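Local atomic coordinates of protein argonaute (Aquifex aeolicus, PDB entry 1YVU), a protein that cuts RNA targets as a divalent-metal-dependent endonuclease, using short single-stranded DNA guides to select the complementary strand. Residues R133-I138 / F161-F166; E167-L172 / L255-T260; V499-S504 / A517-F522; K562-V567 / Y589-E594. One frame throughout, in Å; residues are numbered along the deposited sequence.

Contact 1. Residues R133-I138 / F161-F166; sequences RKIALI and FRIQPF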
loop_
_atom_site.group_PDB
_atom_site.type_symbol
_atom_site.label_atom_id
_atom_site.label_comp_id
_atom_site.label_asym_id
_atom_site.label_seq_id
_atom_site.Cartn_x
_atom_site.Cartn_y
_atom_site.Cartn_z
ATOM N N ARG A 133 18.846 6.072 22.155
ATOM C CA ARG A 133 18.745 5.740 20.712
ATOM C C ARG A 133 18.860 6.986 19.789
ATOM O O ARG A 133 18.428 8.072 20.158
ATOM C CB ARG A 133 17.416 5.001 20.475
ATOM C CG ARG A 133 17.211 4.284 19.140
ATOM C CD ARG A 133 16.005 3.345 19.269
ATOM N NE ARG A 133 15.452 2.891 17.991
ATOM C CZ ARG A 133 14.210 2.432 17.824
ATOM N NH1 ARG A 133 13.373 2.355 18.846
ATOM N NH2 ARG A 133 13.800 2.057 16.622
ATOM N N LYS A 134 19.415 6.803 18.586
ATOM C CA LYS A 134 19.626 7.880 17.582
ATOM C C LYS A 134 19.162 7.421 16.158
ATOM O O LYS A 134 19.619 6.398 15.634
ATOM C CB LYS A 134 21.123 8.271 17.581
ATOM C CG LYS A 134 21.484 9.689 17.126
ATOM C CD LYS A 134 23.020 9.928 17.192
ATOM C CE LYS A 134 23.457 11.295 16.592
ATOM N NZ LYS A 134 24.951 11.497 16.497
ATOM N N ILE A 135 18.237 8.179 15.559
ATOM C CA ILE A 135 17.645 7.884 14.231
ATOM C C ILE A 135 17.975 8.948 13.131
ATOM O O ILE A 135 18.275 10.109 13.443
ATOM C CB ILE A 135 16.066 7.758 14.344
ATOM C CG1 ILE A 135 15.655 6.809 15.468
ATOM C CG2 ILE A 135 15.463 7.202 13.066
ATOM C CD1 ILE A 135 14.169 6.815 15.770
ATOM N N ALA A 136 17.910 8.529 11.857
ATOM C CA ALA A 136 18.148 9.378 10.673
ATOM C C ALA A 136 17.018 9.174 9.660
ATOM O O ALA A 136 16.493 8.071 9.512
ATOM C CB ALA A 136 19.485 9.044 10.027
ATOM N N LEU A 137 16.638 10.253 8.983
ATOM C CA LEU A 137 15.567 10.239 7.979
ATOM C C LEU A 137 16.209 10.245 6.603
ATOM O O LEU A 137 16.263 11.275 5.946
ATOM C CB LEU A 137 14.686 11.489 8.124
ATOM C CG LEU A 137 14.054 11.810 9.477
ATOM C CD1 LEU A 137 14.009 13.321 9.692
ATOM C CD2 LEU A 137 12.680 11.179 9.580
ATOM N N ILE A 138 16.686 9.089 6.162
ATOM C CA ILE A 138 17.357 8.971 4.869
ATOM C C ILE A 138 16.460 9.268 3.660
ATOM O O ILE A 138 15.310 8.874 3.644
ATOM C CB ILE A 138 18.088 7.601 4.781
ATOM C CG1 ILE A 138 19.284 7.655 5.736
ATOM C CG2 ILE A 138 18.548 7.271 3.331
ATOM C CD1 ILE A 138 19.790 6.315 6.192
ATOM N N PHE A 161 11.207 9.973 2.592
ATOM C CA PHE A 161 12.195 9.821 3.674
ATOM C C PHE A 161 12.098 8.495 4.386
ATOM O O PHE A 161 11.112 8.199 5.050
ATOM C CB PHE A 161 12.113 10.955 4.701
ATOM C CG PHE A 161 12.584 12.279 4.180
ATOM C CD1 PHE A 161 11.665 13.199 3.642
ATOM C CD2 PHE A 161 13.956 12.596 4.160
ATOM C CE1 PHE A 161 12.107 14.417 3.080
ATOM C CE2 PHE A 161 14.409 13.818 3.598
ATOM C CZ PHE A 161 13.479 14.729 3.054
ATOM N N ARG A 162 13.155 7.713 4.241
ATOM C CA ARG A 162 13.272 6.390 4.829
ATOM C C ARG A 162 13.781 6.565 6.247
ATOM O O ARG A 162 14.848 7.144 6.454
ATOM C CB ARG A 162 14.255 5.545 3.987
ATOM C CG ARG A 162 14.265 4.069 4.294
ATOM C CD ARG A 162 12.947 3.423 3.940
ATOM N NE ARG A 162 12.877 2.927 2.565
ATOM C CZ ARG A 162 11.771 2.449 1.987
ATOM N NH1 ARG A 162 10.613 2.403 2.652
ATOM N NH2 ARG A 162 11.836 1.962 0.749
ATOM N N ILE A 163 12.982 6.122 7.217
ATOM C CA ILE A 163 13.348 6.240 8.637
ATOM C C ILE A 163 14.227 5.052 8.992
ATOM O O ILE A 163 13.807 3.905 8.897
ATOM C CB ILE A 163 12.091 6.304 9.572
ATOM C CG1 ILE A 163 11.028 7.267 9.006
ATOM C CG2 ILE A 163 12.499 6.805 10.957
ATOM C CD1 ILE A 163 9.654 7.189 9.686
ATOM N N GLN A 164 15.469 5.337 9.362
ATOM C CA GLN A 164 16.432 4.296 9.674
ATOM C C GLN A 164 17.310 4.642 10.866
ATOM O O GLN A 164 17.626 5.808 11.045
ATOM C CB GLN A 164 17.338 4.065 8.452
ATOM C CG GLN A 164 16.786 3.095 7.411
ATOM C CD GLN A 164 17.679 2.934 6.215
ATOM O OE1 GLN A 164 18.877 3.187 6.264
ATOM N NE2 GLN A 164 17.096 2.498 5.123
ATOM N N PRO A 165 17.670 3.647 11.719
ATOM C CA PRO A 165 18.534 3.869 12.893
ATOM C C PRO A 165 20.006 3.905 12.471
ATOM O O PRO A 165 20.376 3.336 11.441
ATOM C CB PRO A 165 18.275 2.633 13.764
ATOM C CG PRO A 165 16.954 2.152 13.322
ATOM C CD PRO A 165 17.043 2.316 11.840
ATOM N N PHE A 166 20.835 4.554 13.285
ATOM C CA PHE A 166 22.267 4.674 13.019
ATOM C C PHE A 166 22.928 3.309 13.120
ATOM O O PHE A 166 23.820 2.964 12.330
ATOM C CB PHE A 166 22.901 5.641 14.031
ATOM C CG PHE A 166 22.896 7.083 13.582
ATOM C CD1 PHE A 166 21.698 7.827 13.551
ATOM C CD2 PHE A 166 24.095 7.705 13.163
ATOM C CE1 PHE A 166 21.687 9.186 13.102
ATOM C CE2 PHE A 166 24.111 9.066 12.708
ATOM C CZ PHE A 166 22.896 9.804 12.679
#
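Ala136 and Gln164 form a hydrogen-bonded antiparallel pair. Ala136 N donates a hydrogen bond to Gln164 O at 2.9 Å, and Gln164 N returns one to Ala136 O at 2.9 Å. The strands are the arms of a long beta hairpin, 134-147 and 153-165, in linker L1, which joins the N-terminal and PAZ domains. Towards the tip of the hairpin, Arg162 N bonds to Ile138 O; the return bond from Ile138 N is weak. At the other end Phe166 N donates to Lys134 O at 3.2 Å. The guanidinium of Arg162 leads away to a salt bridge with Glu140.

Packing follows the two faces. On one, CG2 of Ile135 meets CG2 of Ile163 at 3.7 Å. On the other, CD1 of Ile138 rests against OE1 of Gln164. Apart from these, Phe161 CD2 meets Leu137 O edge-on and lies near Leu137 CB. Phe166 lies beside Lys134 and Ala136 at the end of the strand pair. CD of Lys134 stands over the centre of the Phe166 ring, and the extended lysine chain carries NZ into an off-centre cation-pi contact, 5.0 Å from the ring centroid. Atom CE1 of the same ring touches CB of Ala136 at 3.8 Å.

Contact 2. Residues E167-L172 / L255-T260; sequences ETLQTL and LKPVLT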
loop_
_atom_site.group_PDB
_atom_site.type_symbol
_atom_site.label_atom_id
_atom_site.label_comp_id
_atom_site.label_asym_id
_atom_site.label_seq_id
_atom_site.Cartn_x
_atom_site.Cartn_y
_atom_site.Cartn_z
ATOM N N GLU A 167 22.384 2.512 14.038
ATOM C CA GLU A 167 22.860 1.173 14.328
ATOM C C GLU A 167 22.462 0.216 13.241
ATOM O O GLU A 167 21.380 0.307 12.667
ATOM C CB GLU A 167 22.291 0.665 15.655
ATOM C CG GLU A 167 22.349 1.644 16.840
ATOM C CD GLU A 167 20.967 2.107 17.266
ATOM O OE1 GLU A 167 20.185 1.262 17.748
ATOM O OE2 GLU A 167 20.658 3.308 17.115
ATOM N N THR A 168 23.364 -0.712 12.990
ATOM C CA THR A 168 23.216 -1.765 12.003
ATOM C C THR A 168 22.301 -2.834 12.622
ATOM O O THR A 168 21.932 -2.725 13.795
ATOM C CB THR A 168 24.631 -2.322 11.731
ATOM O OG1 THR A 168 25.428 -1.293 11.140
ATOM C CG2 THR A 168 24.626 -3.482 10.837
ATOM N N LEU A 169 21.891 -3.820 11.828
ATOM C CA LEU A 169 21.072 -4.913 12.342
ATOM C C LEU A 169 21.988 -5.831 13.162
ATOM O O LEU A 169 21.530 -6.442 14.102
ATOM C CB LEU A 169 20.360 -5.680 11.216
ATOM C CG LEU A 169 19.236 -6.678 11.584
ATOM C CD1 LEU A 169 18.094 -5.955 12.221
ATOM C CD2 LEU A 169 18.713 -7.431 10.397
ATOM N N GLN A 170 23.292 -5.834 12.853
ATOM C CA GLN A 170 24.305 -6.611 13.593
ATOM C C GLN A 170 24.574 -5.963 14.969
ATOM O O GLN A 170 24.509 -6.644 15.992
ATOM C CB GLN A 170 25.614 -6.710 12.786
ATOM C CG GLN A 170 26.681 -7.677 13.316
ATOM C CD GLN A 170 26.170 -9.081 13.573
ATOM O OE1 GLN A 170 25.717 -9.784 12.662
ATOM N NE2 GLN A 170 26.247 -9.503 14.827
ATOM N N THR A 171 24.801 -4.646 14.987
ATOM C CA THR A 171 25.038 -3.876 16.211
ATOM C C THR A 171 23.819 -4.057 17.135
ATOM O O THR A 171 23.961 -4.165 18.349
ATOM C CB THR A 171 25.215 -2.367 15.887
ATOM O OG1 THR A 171 26.216 -2.191 14.863
ATOM C CG2 THR A 171 25.595 -1.581 17.142
ATOM N N LEU A 172 22.643 -4.170 16.516
ATOM C CA LEU A 172 21.363 -4.357 17.211
ATOM C C LEU A 172 21.118 -5.761 17.732
ATOM O O LEU A 172 20.634 -5.913 18.849
ATOM C CB LEU A 172 20.183 -3.962 16.313
ATOM C CG LEU A 172 19.715 -2.508 16.334
ATOM C CD1 LEU A 172 18.864 -2.236 15.120
ATOM C CD2 LEU A 172 18.951 -2.210 17.602
ATOM N N LEU A 255 22.602 -4.609 6.916
ATOM C CA LEU A 255 21.169 -4.368 7.051
ATOM C C LEU A 255 20.844 -3.318 8.083
ATOM O O LEU A 255 21.337 -3.352 9.207
ATOM C CB LEU A 255 20.415 -5.652 7.378
ATOM C CG LEU A 255 20.379 -6.692 6.275
ATOM C CD1 LEU A 255 19.949 -8.029 6.817
ATOM C CD2 LEU A 255 19.456 -6.229 5.194
ATOM N N LYS A 256 20.045 -2.352 7.653
ATOM C CA LYS A 256 19.583 -1.282 8.506
ATOM C C LYS A 256 18.060 -1.414 8.544
ATOM O O LYS A 256 17.456 -1.712 7.519
ATOM C CB LYS A 256 20.007 0.076 7.932
ATOM C CG LYS A 256 21.267 0.703 8.582
ATOM C CD LYS A 256 21.481 2.144 8.047
ATOM C CE LYS A 256 22.477 2.998 8.855
ATOM N NZ LYS A 256 22.255 4.484 8.643
ATOM N N PRO A 257 17.445 -1.356 9.745
ATOM C CA PRO A 257 15.986 -1.455 9.906
ATOM C C PRO A 257 15.255 -0.266 9.356
ATOM O O PRO A 257 15.800 0.825 9.291
ATOM C CB PRO A 257 15.806 -1.520 11.413
ATOM C CG PRO A 257 17.016 -2.270 11.828
ATOM C CD PRO A 257 18.104 -1.600 11.042
ATOM N N VAL A 258 14.023 -0.506 8.932
ATOM C CA VAL A 258 13.157 0.535 8.380
ATOM C C VAL A 258 11.982 0.717 9.379
ATOM O O VAL A 258 11.275 -0.254 9.696
ATOM C CB VAL A 258 12.709 0.133 6.939
ATOM C CG1 VAL A 258 11.651 1.071 6.419
ATOM C CG2 VAL A 258 13.904 0.162 5.986
ATOM N N LEU A 259 11.816 1.946 9.890
ATOM C CA LEU A 259 10.796 2.271 10.900
ATOM C C LEU A 259 9.599 3.087 10.430
ATOM O O LEU A 259 9.740 3.918 9.530
ATOM C CB LEU A 259 11.445 3.034 12.057
ATOM C CG LEU A 259 12.816 2.605 12.592
ATOM C CD1 LEU A 259 13.324 3.646 13.582
ATOM C CD2 LEU A 259 12.738 1.208 13.226
ATOM N N THR A 260 8.444 2.849 11.079
ATOM C CA THR A 260 7.141 3.545 10.847
ATOM C C THR A 260 6.558 3.888 12.241
ATOM O O THR A 260 7.183 3.545 13.251
ATOM C CB THR A 260 6.094 2.670 10.020
ATOM O OG1 THR A 260 6.703 2.200 8.813
ATOM C CG2 THR A 260 4.836 3.497 9.612
#
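Leu169 meets Leu255 through both backbone and side chain, where the first helical turn of the PAZ domain comes up against the strand at 255-257. The polar part is one backbone hydrogen bond. Leu169 N donates to Leu255 O at 2.7 Å, with an N-H...O angle of 137°. Thr168 is the N-cap residue, but its side chain makes no capping bond. Its CG2 instead lies 3.7 Å from Leu255 O.

The rest is apolar. The side chains of Leu169 and Leu255 lie side by side and point the same way, with CD2 of Leu169 3.8 Å from CD1 of Leu255. The other branch of Leu169, CD1, touches CG of Pro257 at 3.9 Å. Leu172, one turn on, reaches the same ring tip to tip, its CD1 3.8 Å from Pro257 CG. The proline ring therefore serves two leucines. An alanine at Pro257 would probably open a gap beside Leu169 CD1 and Leu172 CD1, since both meet the CG that would be gone.

Strand 255-257 is an outermost strand of a five-stranded antiparallel sheet and pairs with strand 184-187. Val185 of that strand and Val242 of strand 240-244 both touch Leu169 and Leu255. Helix 169-175 thus packs against the sheet at this strand, while Lys256 touches Gln164 of strand 153-165.

Contact 3. Residues V499-S504 / A517-F522; sequences VGIDIS and AFTKIF. With CA (calcium ion), chain B.
Gly500 and Lys520 are a hydrogen-bonded pair of two antiparallel strands whose axes lie 4.6 Å apart at an angle of 165°. Gly500 N donates to Lys520 O at 2.9 Å, and Lys520 N donates back to Gly500 O. Further along, Phe518 N reaches Asp502 O at 3.1 Å in a nearly straight bond. The backbone of Asp502 is thus tied to the neighbouring strand.

On one face Ile503 CG1 packs on Ala517 CB, and Val499 CB lies near Ile521 CG1. Ile501 and Thr519 run side by side, pointing the same way, with Ile501 CG2 3.8 Å from Thr519 OG1. Helix 542-557 touches this face. Lys520 lies on the other face; its bent chain leads NZ away to the carbonyl O of His680.

Asp502 OD2 binds the calcium ion at 2.9 Å. OD1 lies equally near, so both carboxylate oxygens face the ion. OD1 also accepts a bond from Ser504 OG at 2.8 Å. The serine comes to the syn side, somewhat out of the carboxylate plane, and so helps to fix the rotation of the group. Its second partner is Thr686 OG1. An alanine at Asp502 would probably leave the metal without this ligand and Ser504 OG without its carboxylate acceptor.

Asp683 supplies the other protein ligand of the calcium ion, and Asp571 lies close by. By similarity these three aspartates form the active site. Such an acidic cluster, with one aspartate at a break in a central strand, here in hairpin 497-505/515-522, is characteristic of the RNase H fold, which the PIWI domain adopts.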
loop_
_atom_site.group_PDB
_atom_site.type_symbol
_atom_site.label_atom_id
_atom_site.label_comp_id
_atom_site.label_asym_id
_atom_site.label_seq_id
_atom_site.Cartn_x
_atom_site.Cartn_y
_atom_site.Cartn_z
ATOM N N VAL A 499 -17.571 -6.008 -6.260
ATOM C CA VAL A 499 -16.875 -6.912 -5.374
ATOM C C VAL A 499 -15.451 -6.442 -5.128
ATOM O O VAL A 499 -14.725 -6.136 -6.062
ATOM C CB VAL A 499 -17.030 -8.415 -5.806
ATOM C CG1 VAL A 499 -18.074 -8.550 -6.875
ATOM C CG2 VAL A 499 -15.759 -9.035 -6.267
ATOM N N GLY A 500 -15.084 -6.306 -3.858
ATOM C CA GLY A 500 -13.734 -5.876 -3.537
ATOM C C GLY A 500 -12.947 -6.981 -2.872
ATOM O O GLY A 500 -13.454 -7.584 -1.925
ATOM N N ILE A 501 -11.753 -7.271 -3.397
ATOM C CA ILE A 501 -10.910 -8.334 -2.844
ATOM C C ILE A 501 -9.460 -7.924 -2.516
ATOM O O ILE A 501 -8.959 -6.932 -3.051
ATOM C CB ILE A 501 -10.788 -9.584 -3.849
ATOM C CG1 ILE A 501 -12.121 -9.893 -4.555
ATOM C CG2 ILE A 501 -10.307 -10.872 -3.100
ATOM C CD1 ILE A 501 -12.201 -11.228 -5.306
ATOM N N ASP A 502 -8.893 -8.596 -1.506
ATOM C CA ASP A 502 -7.473 -8.529 -1.154
ATOM C C ASP A 502 -7.250 -9.954 -0.727
ATOM O O ASP A 502 -8.137 -10.617 -0.163
ATOM C CB ASP A 502 -7.023 -7.619 0.003
ATOM C CG ASP A 502 -5.427 -7.501 0.095
ATOM O OD1 ASP A 502 -4.729 -8.463 0.485
ATOM O OD2 ASP A 502 -4.837 -6.453 -0.258
ATOM N N ILE A 503 -6.096 -10.455 -1.142
ATOM C CA ILE A 503 -5.640 -11.782 -0.825
ATOM C C ILE A 503 -4.226 -11.501 -0.346
ATOM O O ILE A 503 -3.463 -10.789 -1.019
ATOM C CB ILE A 503 -5.642 -12.695 -2.073
ATOM C CG1 ILE A 503 -7.080 -12.868 -2.604
ATOM C CG2 ILE A 503 -5.014 -14.041 -1.718
ATOM C CD1 ILE A 503 -7.272 -13.743 -3.860
ATOM N N SER A 504 -3.953 -11.921 0.887
ATOM C CA SER A 504 -2.637 -11.754 1.502
ATOM C C SER A 504 -2.141 -13.120 1.927
ATOM O O SER A 504 -2.833 -13.868 2.612
ATOM C CB SER A 504 -2.668 -10.769 2.676
ATOM O OG SER A 504 -2.788 -9.433 2.194
ATOM N N ALA A 517 -8.341 -14.652 2.251
ATOM C CA ALA A 517 -9.054 -13.864 1.233
ATOM C C ALA A 517 -10.217 -13.137 1.864
ATOM O O ALA A 517 -11.025 -13.753 2.576
ATOM C CB ALA A 517 -9.592 -14.758 0.112
ATOM N N PHE A 518 -10.307 -11.834 1.607
ATOM C CA PHE A 518 -11.429 -11.061 2.114
ATOM C C PHE A 518 -12.213 -10.337 1.011
ATOM O O PHE A 518 -11.815 -9.263 0.528
ATOM C CB PHE A 518 -11.005 -10.099 3.230
ATOM C CG PHE A 518 -12.170 -9.399 3.928
ATOM C CD1 PHE A 518 -13.337 -10.110 4.299
ATOM C CD2 PHE A 518 -12.100 -8.021 4.219
ATOM C CE1 PHE A 518 -14.410 -9.487 4.939
ATOM C CE2 PHE A 518 -13.181 -7.379 4.871
ATOM C CZ PHE A 518 -14.342 -8.135 5.227
ATOM N N THR A 519 -13.392 -10.891 0.730
ATOM C CA THR A 519 -14.317 -10.387 -0.292
ATOM C C THR A 519 -15.487 -9.614 0.317
ATOM O O THR A 519 -15.980 -9.942 1.414
ATOM C CB THR A 519 -14.801 -11.552 -1.202
ATOM O OG1 THR A 519 -13.646 -12.186 -1.780
ATOM C CG2 THR A 519 -15.717 -11.068 -2.332
ATOM N N LYS A 520 -15.853 -8.536 -0.381
ATOM C CA LYS A 520 -16.939 -7.641 0.003
ATOM C C LYS A 520 -17.812 -7.387 -1.217
ATOM O O LYS A 520 -17.399 -6.736 -2.182
ATOM C CB LYS A 520 -16.362 -6.319 0.496
ATOM C CG LYS A 520 -16.357 -6.140 1.965
ATOM C CD LYS A 520 -15.764 -4.808 2.335
ATOM C CE LYS A 520 -14.240 -4.854 2.384
ATOM N NZ LYS A 520 -13.652 -4.193 3.626
ATOM N N ILE A 521 -19.004 -7.956 -1.188
ATOM C CA ILE A 521 -19.962 -7.791 -2.280
ATOM C C ILE A 521 -20.952 -6.667 -1.943
ATOM O O ILE A 521 -21.585 -6.694 -0.874
ATOM C CB ILE A 521 -20.720 -9.115 -2.552
ATOM C CG1 ILE A 521 -19.699 -10.219 -2.806
ATOM C CG2 ILE A 521 -21.623 -8.967 -3.769
ATOM C CD1 ILE A 521 -20.208 -11.544 -2.619
ATOM N N PHE A 522 -21.065 -5.708 -2.874
ATOM C CA PHE A 522 -21.956 -4.546 -2.744
ATOM C C PHE A 522 -23.092 -4.456 -3.787
ATOM O O PHE A 522 -23.093 -5.176 -4.796
ATOM C CB PHE A 522 -21.141 -3.249 -2.761
ATOM C CG PHE A 522 -20.383 -2.981 -1.486
ATOM C CD1 PHE A 522 -19.085 -3.514 -1.278
ATOM C CD2 PHE A 522 -20.948 -2.147 -0.495
ATOM C CE1 PHE A 522 -18.352 -3.210 -0.089
ATOM C CE2 PHE A 522 -20.240 -1.824 0.710
ATOM C CZ PHE A 522 -18.921 -2.362 0.912
HETATM CA CA CA B . -2.126 -7.396 -0.291
#

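Contact 4. Residues K562-V567 / Y589-E594; sequences KGSKIV and YGYSLE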
loop_
_atom_site.group_PDB
_atom_site.type_symbol
_atom_site.label_atom_id
_atom_site.label_comp_id
_atom_site.label_asym_id
_atom_site.label_seq_id
_atom_site.Cartn_x
_atom_site.Cartn_y
_atom_site.Cartn_z
ATOM N N LYS A 562 -27.214 -15.003 -14.978
ATOM C CA LYS A 562 -26.280 -15.016 -16.110
ATOM C C LYS A 562 -26.414 -13.706 -16.903
ATOM O O LYS A 562 -27.517 -13.334 -17.290
ATOM C CB LYS A 562 -26.625 -16.252 -16.980
ATOM C CG LYS A 562 -25.786 -16.573 -18.233
ATOM C CD LYS A 562 -26.327 -17.874 -18.881
ATOM C CE LYS A 562 -25.675 -18.233 -20.224
ATOM N NZ LYS A 562 -25.951 -19.638 -20.666
ATOM N N GLY A 563 -25.314 -12.959 -17.013
ATOM C CA GLY A 563 -25.318 -11.706 -17.758
ATOM C C GLY A 563 -25.426 -10.440 -16.933
ATOM O O GLY A 563 -25.838 -9.373 -17.432
ATOM N N SER A 564 -25.084 -10.567 -15.656
ATOM C CA SER A 564 -25.110 -9.435 -14.748
ATOM C C SER A 564 -23.692 -8.827 -14.730
ATOM O O SER A 564 -22.697 -9.562 -14.827
ATOM C CB SER A 564 -25.630 -9.872 -13.369
ATOM O OG SER A 564 -24.900 -10.949 -12.854
ATOM N N LYS A 565 -23.619 -7.489 -14.719
ATOM C CA LYS A 565 -22.342 -6.754 -14.743
ATOM C C LYS A 565 -21.676 -6.723 -13.393
ATOM O O LYS A 565 -22.289 -6.334 -12.397
ATOM C CB LYS A 565 -22.534 -5.332 -15.267
ATOM C CG LYS A 565 -21.281 -4.496 -15.350
ATOM C CD LYS A 565 -20.385 -4.868 -16.504
ATOM C CE LYS A 565 -20.846 -4.285 -17.816
ATOM N NZ LYS A 565 -21.133 -2.820 -17.695
ATOM N N ILE A 566 -20.430 -7.192 -13.359
ATOM C CA ILE A 566 -19.688 -7.240 -12.118
ATOM C C ILE A 566 -18.362 -6.481 -12.114
ATOM O O ILE A 566 -17.452 -6.756 -12.891
ATOM C CB ILE A 566 -19.567 -8.705 -11.631
ATOM C CG1 ILE A 566 -20.939 -9.164 -11.103
ATOM C CG2 ILE A 566 -18.575 -8.828 -10.504
ATOM C CD1 ILE A 566 -21.106 -10.626 -10.802
ATOM N N VAL A 567 -18.288 -5.500 -11.224
ATOM C CA VAL A 567 -17.091 -4.692 -11.058
ATOM C C VAL A 567 -16.292 -5.212 -9.876
ATOM O O VAL A 567 -16.814 -5.306 -8.764
ATOM C CB VAL A 567 -17.428 -3.217 -10.846
ATOM C CG1 VAL A 567 -16.163 -2.409 -10.661
ATOM C CG2 VAL A 567 -18.195 -2.689 -12.041
ATOM N N TYR A 589 -19.734 -18.681 -15.414
ATOM C CA TYR A 589 -21.015 -18.278 -14.807
ATOM C C TYR A 589 -21.789 -17.301 -15.667
ATOM O O TYR A 589 -22.884 -16.851 -15.284
ATOM C CB TYR A 589 -20.802 -17.631 -13.446
ATOM C CG TYR A 589 -20.358 -18.549 -12.347
ATOM C CD1 TYR A 589 -19.017 -18.933 -12.245
ATOM C CD2 TYR A 589 -21.258 -19.005 -11.365
ATOM C CE1 TYR A 589 -18.562 -19.758 -11.184
ATOM C CE2 TYR A 589 -20.811 -19.828 -10.289
ATOM C CZ TYR A 589 -19.456 -20.196 -10.210
ATOM O OH TYR A 589 -18.964 -20.969 -9.181
ATOM N N GLY A 590 -21.167 -16.924 -16.783
ATOM C CA GLY A 590 -21.755 -16.011 -17.743
ATOM C C GLY A 590 -21.932 -14.596 -17.240
ATOM O O GLY A 590 -23.002 -14.036 -17.432
ATOM N N TYR A 591 -20.922 -14.049 -16.555
ATOM C CA TYR A 591 -20.965 -12.662 -16.032
ATOM C C TYR A 591 -20.153 -11.662 -16.897
ATOM O O TYR A 591 -19.174 -12.056 -17.551
ATOM C CB TYR A 591 -20.414 -12.575 -14.578
ATOM C CG TYR A 591 -21.171 -13.314 -13.489
ATOM C CD1 TYR A 591 -22.585 -13.410 -13.506
ATOM C CD2 TYR A 591 -20.464 -13.948 -12.433
ATOM C CE1 TYR A 591 -23.288 -14.137 -12.499
ATOM C CE2 TYR A 591 -21.150 -14.688 -11.403
ATOM C CZ TYR A 591 -22.565 -14.779 -11.451
ATOM O OH TYR A 591 -23.254 -15.536 -10.514
ATOM N N SER A 592 -20.579 -10.390 -16.906
ATOM C CA SER A 592 -19.849 -9.323 -17.613
ATOM C C SER A 592 -18.900 -8.689 -16.554
ATOM O O SER A 592 -19.322 -7.976 -15.632
ATOM C CB SER A 592 -20.803 -8.292 -18.255
ATOM O OG SER A 592 -20.097 -7.340 -19.047
ATOM N N LEU A 593 -17.626 -9.063 -16.662
ATOM C CA LEU A 593 -16.579 -8.625 -15.767
ATOM C C LEU A 593 -15.845 -7.347 -16.099
ATOM O O LEU A 593 -15.563 -7.051 -17.266
ATOM C CB LEU A 593 -15.544 -9.715 -15.632
ATOM C CG LEU A 593 -15.484 -10.486 -14.315
ATOM C CD1 LEU A 593 -16.756 -11.256 -14.037
ATOM C CD2 LEU A 593 -14.336 -11.448 -14.427
ATOM N N GLU A 594 -15.544 -6.606 -15.030
ATOM C CA GLU A 594 -14.787 -5.358 -15.038
ATOM C C GLU A 594 -13.795 -5.543 -13.892
ATOM O O GLU A 594 -14.200 -5.747 -12.737
ATOM C CB GLU A 594 -15.657 -4.143 -14.716
ATOM C CG GLU A 594 -16.906 -3.934 -15.546
ATOM C CD GLU A 594 -16.676 -3.302 -16.918
ATOM O OE1 GLU A 594 -15.836 -2.374 -17.048
ATOM O OE2 GLU A 594 -17.395 -3.708 -17.863
#
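Ile566 N donates a hydrogen bond to Ser592 O at 2.6 Å, in an almost straight bond of 177°. The ladder continues on both sides. Ser592 N donates to Ser564 O at 3.1 Å from above the carbonyl plane, and Glu594 N donates to Ile566 O at 2.9 Å. Gly563 N makes only a weak bond to Gly590 O. The amides and carbonyls thus zip two parallel strands, with axes at 19°. They are the strands of a beta-alpha-beta unit of the PIWI domain, 565-570 and 592-599, joined through helix 576-589. That helix ends in a Schellman motif with Gly590, which has positive phi, at C-prime.

The side-chain polar groups find most of their partners outside the strand pair. Both carboxylate oxygens of Glu594 accept backbone bonds, OE2 from Glu649 N and OE1 from Leu650 N. Lys565 NZ adds a long salt bridge, 3.8 Å from Glu594 OE2. The lysine chain is bent at every torsion beyond CG, and its CE also rests 3.4 Å from Ser592 OG. Ser564 OG bonds to Lys561 O, and Tyr591 OH bonds to Phe560 O.

The Tyr591 ring is held between two aliphatic groups. CD1 of Ile566 lies over one face, 3.9 Å from the centroid of the Tyr591 ring, in a CH-pi contact. CB of Tyr589 covers the opposite face, towards the rim. On the face with Lys565, Val567 CG2 packs on Glu594 CG at 3.9 Å.

The contacts form two pairs on opposite sides of the chain's centre. Contacts 1 and 2 have centres about 9 Å apart. Strand 153-165 runs on into helix 169-175, and Leu259 N probably bonds to Ile163 O at 3.0 Å, so linker L1 and the PAZ region meet directly. Contacts 3 and 4 share a sheet in the PIWI domain, where strands 497-505 and 565-570 are neighbours. Val499 N lies 2.7 Å from Val567 O, a probable hydrogen bond. Their centres are about 16 Å apart, and only contact 3 carries the calcium ion. Contact 2 lies about 35 Å from contact 3 centre to centre, and about 16 Å between nearest atoms.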